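Local coordinates for LbaCas13a H328A (C2c2) (Lachnospiraceae bacterium NK4A179, PDB 5WLH), which binds CRISPR guide RNA as a Cas13a (C2c2) effector and probably cleaves target RNA under its direction, at residues A[24-37]-A[243-256]. Sequence-based numbering, arbitrary orientation.
Sequences TAVVSENRSQEGIL and IKNMNMPVQPEGDG. With nucleotides of chain B.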
loop_
_atom_site.group_PDB
_atom_site.type_symbol
_atom_site.label_atom_id
_atom_site.label_comp_id
_atom_site.label_asym_id
_atom_site.label_seq_id
_atom_site.Cartn_x
_atom_site.Cartn_y
_atom_site.Cartn_z
ATOM N N THR A 24 -15.703 -14.988 1.736
ATOM C CA THR A 24 -16.327 -15.208 0.445
ATOM C C THR A 24 -15.246 -15.452 -0.591
ATOM O O THR A 24 -14.099 -15.025 -0.431
ATOM C CB THR A 24 -17.197 -14.026 0.005
ATOM O OG1 THR A 24 -16.356 -12.946 -0.423
ATOM C CG2 THR A 24 -18.066 -13.552 1.152
ATOM N N ALA A 25 -15.615 -16.181 -1.633
ATOM C CA ALA A 25 -14.763 -16.337 -2.792
ATOM C C ALA A 25 -15.675 -16.409 -3.991
ATOM O O ALA A 25 -16.887 -16.586 -3.860
ATOM C CB ALA A 25 -13.875 -17.591 -2.696
ATOM N N VAL A 26 -15.083 -16.281 -5.169
ATOM C CA VAL A 26 -15.777 -16.554 -6.414
ATOM C C VAL A 26 -15.118 -17.772 -7.041
ATOM O O VAL A 26 -13.900 -17.791 -7.243
ATOM C CB VAL A 26 -15.737 -15.359 -7.374
ATOM C CG1 VAL A 26 -16.326 -15.761 -8.709
ATOM C CG2 VAL A 26 -16.532 -14.187 -6.801
ATOM N N VAL A 27 -15.902 -18.793 -7.335
ATOM C CA VAL A 27 -15.347 -19.972 -7.992
ATOM C C VAL A 27 -15.944 -20.073 -9.384
ATOM O O VAL A 27 -17.057 -19.606 -9.646
ATOM C CB VAL A 27 -15.581 -21.262 -7.182
ATOM C CG1 VAL A 27 -14.898 -21.154 -5.815
ATOM C CG2 VAL A 27 -17.060 -21.552 -7.044
ATOM N N SER A 28 -15.188 -20.691 -10.289
ATOM C CA SER A 28 -15.596 -20.839 -11.674
ATOM C C SER A 28 -15.473 -22.310 -12.034
ATOM O O SER A 28 -14.369 -22.858 -12.021
ATOM C CB SER A 28 -14.725 -19.973 -12.588
ATOM O OG SER A 28 -15.283 -19.887 -13.879
ATOM N N GLU A 29 -16.596 -22.957 -12.327
ATOM C CA GLU A 29 -16.532 -24.390 -12.593
ATOM C C GLU A 29 -16.469 -24.684 -14.088
ATOM O O GLU A 29 -15.408 -25.059 -14.604
ATOM C CB GLU A 29 -17.712 -25.099 -11.932
ATOM C CG GLU A 29 -17.788 -24.814 -10.435
ATOM C CD GLU A 29 -17.938 -26.068 -9.591
ATOM O OE1 GLU A 29 -18.255 -27.142 -10.153
ATOM O OE2 GLU A 29 -17.731 -25.973 -8.359
ATOM N N ASN A 30 -17.579 -24.518 -14.797
ATOM C CA ASN A 30 -17.628 -24.749 -16.242
ATOM C C ASN A 30 -18.146 -23.484 -16.921
ATOM O O ASN A 30 -19.283 -23.431 -17.399
ATOM C CB ASN A 30 -18.486 -25.976 -16.572
ATOM C CG ASN A 30 -17.755 -27.283 -16.313
ATOM O OD1 ASN A 30 -16.812 -27.634 -17.027
ATOM N ND2 ASN A 30 -18.187 -28.011 -15.289
ATOM N N ARG A 31 -17.298 -22.455 -16.942
ATOM C CA ARG A 31 -17.615 -21.133 -17.489
ATOM C C ARG A 31 -18.882 -20.539 -16.875
ATOM O O ARG A 31 -19.482 -19.613 -17.434
ATOM C CB ARG A 31 -17.712 -21.165 -19.016
ATOM C CG ARG A 31 -16.992 -19.998 -19.662
ATOM C CD ARG A 31 -16.961 -20.109 -21.168
ATOM N NE ARG A 31 -15.590 -20.253 -21.649
ATOM C CZ ARG A 31 -15.261 -20.461 -22.918
ATOM N NH1 ARG A 31 -16.210 -20.537 -23.840
ATOM N NH2 ARG A 31 -13.987 -20.576 -23.267
ATOM N N SER A 32 -19.292 -21.061 -15.723
ATOM C CA SER A 32 -20.279 -20.429 -14.869
ATOM C C SER A 32 -19.639 -20.211 -13.507
ATOM O O SER A 32 -18.767 -20.977 -13.085
ATOM C CB SER A 32 -21.534 -21.281 -14.725
ATOM O OG SER A 32 -21.206 -22.534 -14.163
ATOM N N GLN A 33 -20.070 -19.170 -12.817
ATOM C CA GLN A 33 -19.398 -18.805 -11.589
ATOM C C GLN A 33 -20.378 -18.797 -10.426
ATOM O O GLN A 33 -21.603 -18.807 -10.596
ATOM C CB GLN A 33 -18.699 -17.454 -11.749
ATOM C CG GLN A 33 -17.489 -17.526 -12.662
ATOM C CD GLN A 33 -17.835 -17.242 -14.113
ATOM O OE1 GLN A 33 -18.650 -16.373 -14.407
ATOM N NE2 GLN A 33 -17.236 -17.992 -15.019
ATOM N N GLU A 34 -19.817 -18.802 -9.227
ATOM C CA GLU A 34 -20.637 -18.755 -8.031
ATOM C C GLU A 34 -19.864 -18.042 -6.940
ATOM O O GLU A 34 -18.680 -18.329 -6.724
ATOM C CB GLU A 34 -21.020 -20.171 -7.586
ATOM C CG GLU A 34 -21.782 -20.241 -6.274
ATOM C CD GLU A 34 -22.090 -21.669 -5.878
ATOM O OE1 GLU A 34 -21.848 -22.570 -6.713
ATOM O OE2 GLU A 34 -22.551 -21.899 -4.735
ATOM N N GLY A 35 -20.526 -17.108 -6.260
ATOM C CA GLY A 35 -19.987 -16.594 -5.015
ATOM C C GLY A 35 -20.280 -17.585 -3.906
ATOM O O GLY A 35 -21.424 -18.018 -3.734
ATOM N N ILE A 36 -19.243 -17.968 -3.165
ATOM C CA ILE A 36 -19.389 -18.922 -2.076
ATOM C C ILE A 36 -19.032 -18.268 -0.758
ATOM O O ILE A 36 -18.252 -17.312 -0.692
ATOM C CB ILE A 36 -18.525 -20.188 -2.277
ATOM C CG1 ILE A 36 -17.032 -19.822 -2.309
ATOM C CG2 ILE A 36 -18.974 -20.909 -3.498
ATOM C CD1 ILE A 36 -16.097 -20.994 -1.964
ATOM N N LEU A 37 -19.626 -18.798 0.306
ATOM C CA LEU A 37 -19.206 -18.538 1.670
ATOM C C LEU A 37 -18.447 -19.747 2.175
ATOM O O LEU A 37 -18.855 -20.889 1.936
ATOM C CB LEU A 37 -20.403 -18.292 2.599
ATOM C CG LEU A 37 -21.150 -16.973 2.562
ATOM C CD1 LEU A 37 -22.122 -16.947 3.753
ATOM C CD2 LEU A 37 -20.152 -15.842 2.673
ATOM N N ILE A 243 -24.692 -12.668 -2.635
ATOM C CA ILE A 243 -23.401 -13.335 -2.491
ATOM C C ILE A 243 -23.215 -14.349 -3.603
ATOM O O ILE A 243 -22.161 -14.409 -4.254
ATOM C CB ILE A 243 -23.289 -14.013 -1.115
ATOM C CG1 ILE A 243 -23.133 -12.982 0.009
ATOM C CG2 ILE A 243 -22.137 -15.022 -1.109
ATOM C CD1 ILE A 243 -23.279 -13.588 1.403
ATOM N N LYS A 244 -24.254 -15.147 -3.856
ATOM C CA LYS A 244 -24.124 -16.231 -4.821
ATOM C C LYS A 244 -23.862 -15.701 -6.221
ATOM O O LYS A 244 -23.206 -16.369 -7.028
ATOM C CB LYS A 244 -25.381 -17.094 -4.801
ATOM C CG LYS A 244 -25.169 -18.457 -5.420
ATOM C CD LYS A 244 -26.463 -19.253 -5.435
ATOM C CE LYS A 244 -26.248 -20.620 -6.076
ATOM N NZ LYS A 244 -27.538 -21.269 -6.387
ATOM N N ASN A 245 -24.344 -14.501 -6.524
ATOM C CA ASN A 245 -24.175 -13.919 -7.840
ATOM C C ASN A 245 -22.936 -13.045 -7.961
ATOM O O ASN A 245 -22.745 -12.421 -9.005
ATOM C CB ASN A 245 -25.414 -13.120 -8.214
ATOM C CG ASN A 245 -26.520 -14.012 -8.706
ATOM O OD1 ASN A 245 -26.522 -14.414 -9.860
ATOM N ND2 ASN A 245 -27.448 -14.346 -7.833
ATOM N N MET A 246 -22.095 -12.991 -6.937
ATOM C CA MET A 246 -20.858 -12.234 -7.068
ATOM C C MET A 246 -19.978 -12.849 -8.159
ATOM O O MET A 246 -20.114 -14.016 -8.520
ATOM C CB MET A 246 -20.120 -12.173 -5.729
ATOM C CG MET A 246 -20.699 -11.111 -4.768
ATOM S SD MET A 246 -19.713 -10.876 -3.263
ATOM C CE MET A 246 -19.415 -12.600 -2.869
ATOM N N ASN A 247 -19.100 -12.033 -8.731
ATOM C CA ASN A 247 -18.255 -12.523 -9.808
ATOM C C ASN A 247 -17.015 -11.650 -9.885
ATOM O O ASN A 247 -16.895 -10.635 -9.199
ATOM C CB ASN A 247 -18.997 -12.539 -11.150
ATOM C CG ASN A 247 -18.553 -13.683 -12.039
ATOM O OD1 ASN A 247 -17.417 -14.142 -11.935
ATOM N ND2 ASN A 247 -19.447 -14.161 -12.904
ATOM N N MET A 248 -16.086 -12.084 -10.720
ATOM C CA MET A 248 -14.881 -11.336 -11.019
ATOM C C MET A 248 -15.172 -10.249 -12.048
ATOM O O MET A 248 -16.226 -10.254 -12.688
ATOM C CB MET A 248 -13.832 -12.320 -11.535
ATOM C CG MET A 248 -13.607 -13.479 -10.586
ATOM S SD MET A 248 -13.018 -12.909 -8.992
ATOM C CE MET A 248 -11.441 -12.209 -9.484
ATOM N N PRO A 249 -14.225 -9.317 -12.259
ATOM C CA PRO A 249 -14.447 -8.247 -13.255
ATOM C C PRO A 249 -14.530 -8.735 -14.694
ATOM O O PRO A 249 -15.245 -8.128 -15.505
ATOM C CB PRO A 249 -13.222 -7.333 -13.079
ATOM C CG PRO A 249 -12.580 -7.716 -11.795
ATOM C CD PRO A 249 -12.966 -9.143 -11.512
ATOM N N VAL A 250 -13.791 -9.788 -15.041
ATOM C CA VAL A 250 -13.682 -10.261 -16.417
ATOM C C VAL A 250 -13.786 -11.777 -16.419
ATOM O O VAL A 250 -13.277 -12.442 -15.511
ATOM C CB VAL A 250 -12.353 -9.791 -17.042
ATOM C CG1 VAL A 250 -12.087 -10.514 -18.380
ATOM C CG2 VAL A 250 -12.357 -8.255 -17.204
ATOM N N GLN A 251 -14.478 -12.323 -17.416
ATOM C CA GLN A 251 -14.598 -13.767 -17.550
ATOM C C GLN A 251 -14.629 -14.116 -19.025
ATOM O O GLN A 251 -14.958 -13.271 -19.863
ATOM C CB GLN A 251 -15.862 -14.320 -16.870
ATOM C CG GLN A 251 -15.881 -14.236 -15.342
ATOM C CD GLN A 251 -14.899 -15.198 -14.687
ATOM O OE1 GLN A 251 -14.116 -15.873 -15.360
ATOM N NE2 GLN A 251 -14.924 -15.245 -13.360
ATOM N N PRO A 252 -14.293 -15.346 -19.376
ATOM C CA PRO A 252 -14.411 -15.754 -20.776
ATOM C C PRO A 252 -15.863 -15.954 -21.171
ATOM O O PRO A 252 -16.704 -16.365 -20.366
ATOM C CB PRO A 252 -13.619 -17.065 -20.837
ATOM C CG PRO A 252 -13.529 -17.545 -19.443
ATOM C CD PRO A 252 -13.639 -16.362 -18.536
ATOM N N GLU A 253 -16.151 -15.630 -22.433
ATOM C CA GLU A 253 -17.465 -15.842 -23.024
ATOM C C GLU A 253 -17.468 -17.178 -23.764
ATOM O O GLU A 253 -16.583 -18.011 -23.563
ATOM C CB GLU A 253 -17.829 -14.693 -23.967
ATOM C CG GLU A 253 -17.668 -13.314 -23.403
ATOM C CD GLU A 253 -18.481 -12.293 -24.171
ATOM O OE1 GLU A 253 -19.613 -12.013 -23.736
ATOM O OE2 GLU A 253 -17.996 -11.769 -25.203
ATOM N N GLY A 254 -18.448 -17.383 -24.647
ATOM C CA GLY A 254 -18.553 -18.660 -25.338
ATOM C C GLY A 254 -17.367 -18.936 -26.241
ATOM O O GLY A 254 -16.793 -20.027 -26.218
ATOM N N ASP A 255 -16.972 -17.947 -27.034
ATOM C CA ASP A 255 -15.924 -18.109 -28.032
ATOM C C ASP A 255 -14.516 -18.076 -27.446
ATOM O O ASP A 255 -13.555 -17.871 -28.200
ATOM C CB ASP A 255 -16.067 -17.030 -29.108
ATOM C CG ASP A 255 -16.531 -15.700 -28.540
ATOM O OD1 ASP A 255 -16.682 -15.603 -27.303
ATOM O OD2 ASP A 255 -16.753 -14.759 -29.331
ATOM N N GLY A 256 -14.365 -18.272 -26.137
ATOM C CA GLY A 256 -13.049 -18.188 -25.527
ATOM C C GLY A 256 -12.435 -16.808 -25.613
ATOM O O GLY A 256 -11.218 -16.686 -25.806
ATOM P P C B 12 -21.733 -6.580 -11.268
ATOM O OP1 C B 12 -21.984 -7.363 -12.516
ATOM O OP2 C B 12 -22.092 -5.143 -11.141
ATOM O "O5'" C B 12 -22.385 -7.335 -10.034
ATOM C "C5'" C B 12 -22.279 -8.742 -9.922
ATOM C "C4'" C B 12 -22.960 -9.220 -8.671
ATOM O "O4'" C B 12 -22.234 -8.742 -7.511
ATOM C "C3'" C B 12 -24.370 -8.679 -8.450
ATOM O "O3'" C B 12 -25.370 -9.330 -9.223
ATOM C "C2'" C B 12 -24.537 -8.859 -6.958
ATOM O "O2'" C B 12 -24.722 -10.229 -6.656
ATOM C "C1'" C B 12 -23.156 -8.449 -6.466
ATOM N N1 C B 12 -23.137 -7.001 -6.169
ATOM C C2 C B 12 -23.693 -6.633 -4.941
ATOM O O2 C B 12 -24.124 -7.509 -4.173
ATOM N N3 C B 12 -23.722 -5.336 -4.608
ATOM C C4 C B 12 -23.251 -4.426 -5.464
ATOM N N4 C B 12 -23.330 -3.152 -5.069
ATOM C C5 C B 12 -22.689 -4.753 -6.747
ATOM C C6 C B 12 -22.679 -6.060 -7.059
ATOM P P G B 23 -20.760 -8.356 4.392
ATOM O OP1 G B 23 -20.336 -9.330 5.441
ATOM O OP2 G B 23 -20.639 -6.910 4.654
ATOM O "O5'" G B 23 -19.981 -8.616 3.034
ATOM C "C5'" G B 23 -19.943 -9.923 2.486
ATOM C "C4'" G B 23 -19.200 -9.926 1.181
ATOM O "O4'" G B 23 -19.787 -8.981 0.260
ATOM C "C3'" G B 23 -17.754 -9.500 1.253
ATOM O "O3'" G B 23 -16.916 -10.523 1.762
ATOM C "C2'" G B 23 -17.453 -9.122 -0.187
ATOM O "O2'" G B 23 -17.275 -10.297 -0.973
ATOM C "C1'" G B 23 -18.777 -8.474 -0.600
ATOM N N9 G B 23 -18.758 -7.004 -0.471
ATOM C C8 G B 23 -19.292 -6.241 0.542
ATOM N N7 G B 23 -19.128 -4.950 0.335
ATOM C C5 G B 23 -18.474 -4.873 -0.904
ATOM C C6 G B 23 -18.033 -3.754 -1.654
ATOM O O6 G B 23 -18.162 -2.558 -1.354
ATOM N N1 G B 23 -17.414 -4.130 -2.854
ATOM C C2 G B 23 -17.224 -5.437 -3.256
ATOM N N2 G B 23 -16.612 -5.670 -4.429
ATOM N N3 G B 23 -17.638 -6.484 -2.557
ATOM C C4 G B 23 -18.233 -6.128 -1.401
ATOM P P A B 26 -7.515 -7.782 -2.462
ATOM O OP1 A B 26 -6.478 -6.832 -2.934
ATOM O OP2 A B 26 -8.775 -7.338 -1.827
ATOM O "O5'" A B 26 -7.920 -8.709 -3.684
ATOM C "C5'" A B 26 -6.967 -9.161 -4.643
ATOM C "C4'" A B 26 -7.667 -9.449 -5.947
ATOM O "O4'" A B 26 -8.521 -10.613 -5.769
ATOM C "C3'" A B 26 -8.583 -8.325 -6.413
ATOM O "O3'" A B 26 -8.669 -8.352 -7.833
ATOM C "C2'" A B 26 -9.923 -8.732 -5.809
ATOM O "O2'" A B 26 -11.063 -8.154 -6.406
ATOM C "C1'" A B 26 -9.878 -10.255 -5.961
ATOM N N9 A B 26 -10.653 -10.914 -4.916
ATOM C C8 A B 26 -10.202 -11.294 -3.678
ATOM N N7 A B 26 -11.153 -11.816 -2.926
ATOM C C5 A B 26 -12.271 -11.770 -3.732
ATOM C C6 A B 26 -13.593 -12.194 -3.500
ATOM N N6 A B 26 -13.962 -12.737 -2.330
ATOM N N1 A B 26 -14.488 -11.997 -4.480
ATOM C C2 A B 26 -14.086 -11.444 -5.638
ATOM N N3 A B 26 -12.867 -11.015 -5.965
ATOM C C4 A B 26 -11.995 -11.217 -4.958
HETATM O O HOH W 1 -17.439 -17.461 -17.802
#
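Gln33 reaches from the 24-37 hairpin toward Asn247, in the loop after helix 233-244, and Gln251, on strand 250-252. Its CB lies beside the Asn247 amide, and CG, anti to the carbonyl carbon (chi1 -71°), sits 3.5 Å from Gln251 NE2. The chain bends at chi2 (91°), which lays CD and its amide flat over that of Gln251; the two planes are nearly parallel, with CD 3.6 Å from Gln251 CD. OE1 accepts from Asn247 ND2 at 2.8 Å, almost straight at the hydrogen, although the two amides are turned 45° apart. NE2 spends one N-H on Ser28 OG across the hairpin, itself also hydrogen-bonded to Ser482 O, and the other on a water that also bridges Arg31 O and Pro252 O. Both ends of the amide are thus held, which should fix its rotation. Asn247 OD1 in turn takes N-H groups from Gln251 NE2 and Met248 N, while Gln251 OE1 meets Ile484 N.

Farther along, Gly35 N gives a 2.9 Å bond to Lys244 O, the donor standing well above the carbonyl plane; Gly35 CA comes within 3.2 Å of Ile243 O, an approach that leaves no room for a side chain. Val26 CB packs 4.0 Å from Met248 SD, and Thr24 CB touches Met246 CE. The same side chains face the RNA: Thr24 OG1 shares a 2.9 Å hydrogen bond with O2' of G23 of chain B, and Met248 SD lies by the base of A26 of chain B. The arrangement is a two-stranded antiparallel beta-hairpin docked on the C-terminal end of helix 233-244, the loop after it and the short strand 250-252, together forming part of the guide-RNA binding surface of this Cas13a.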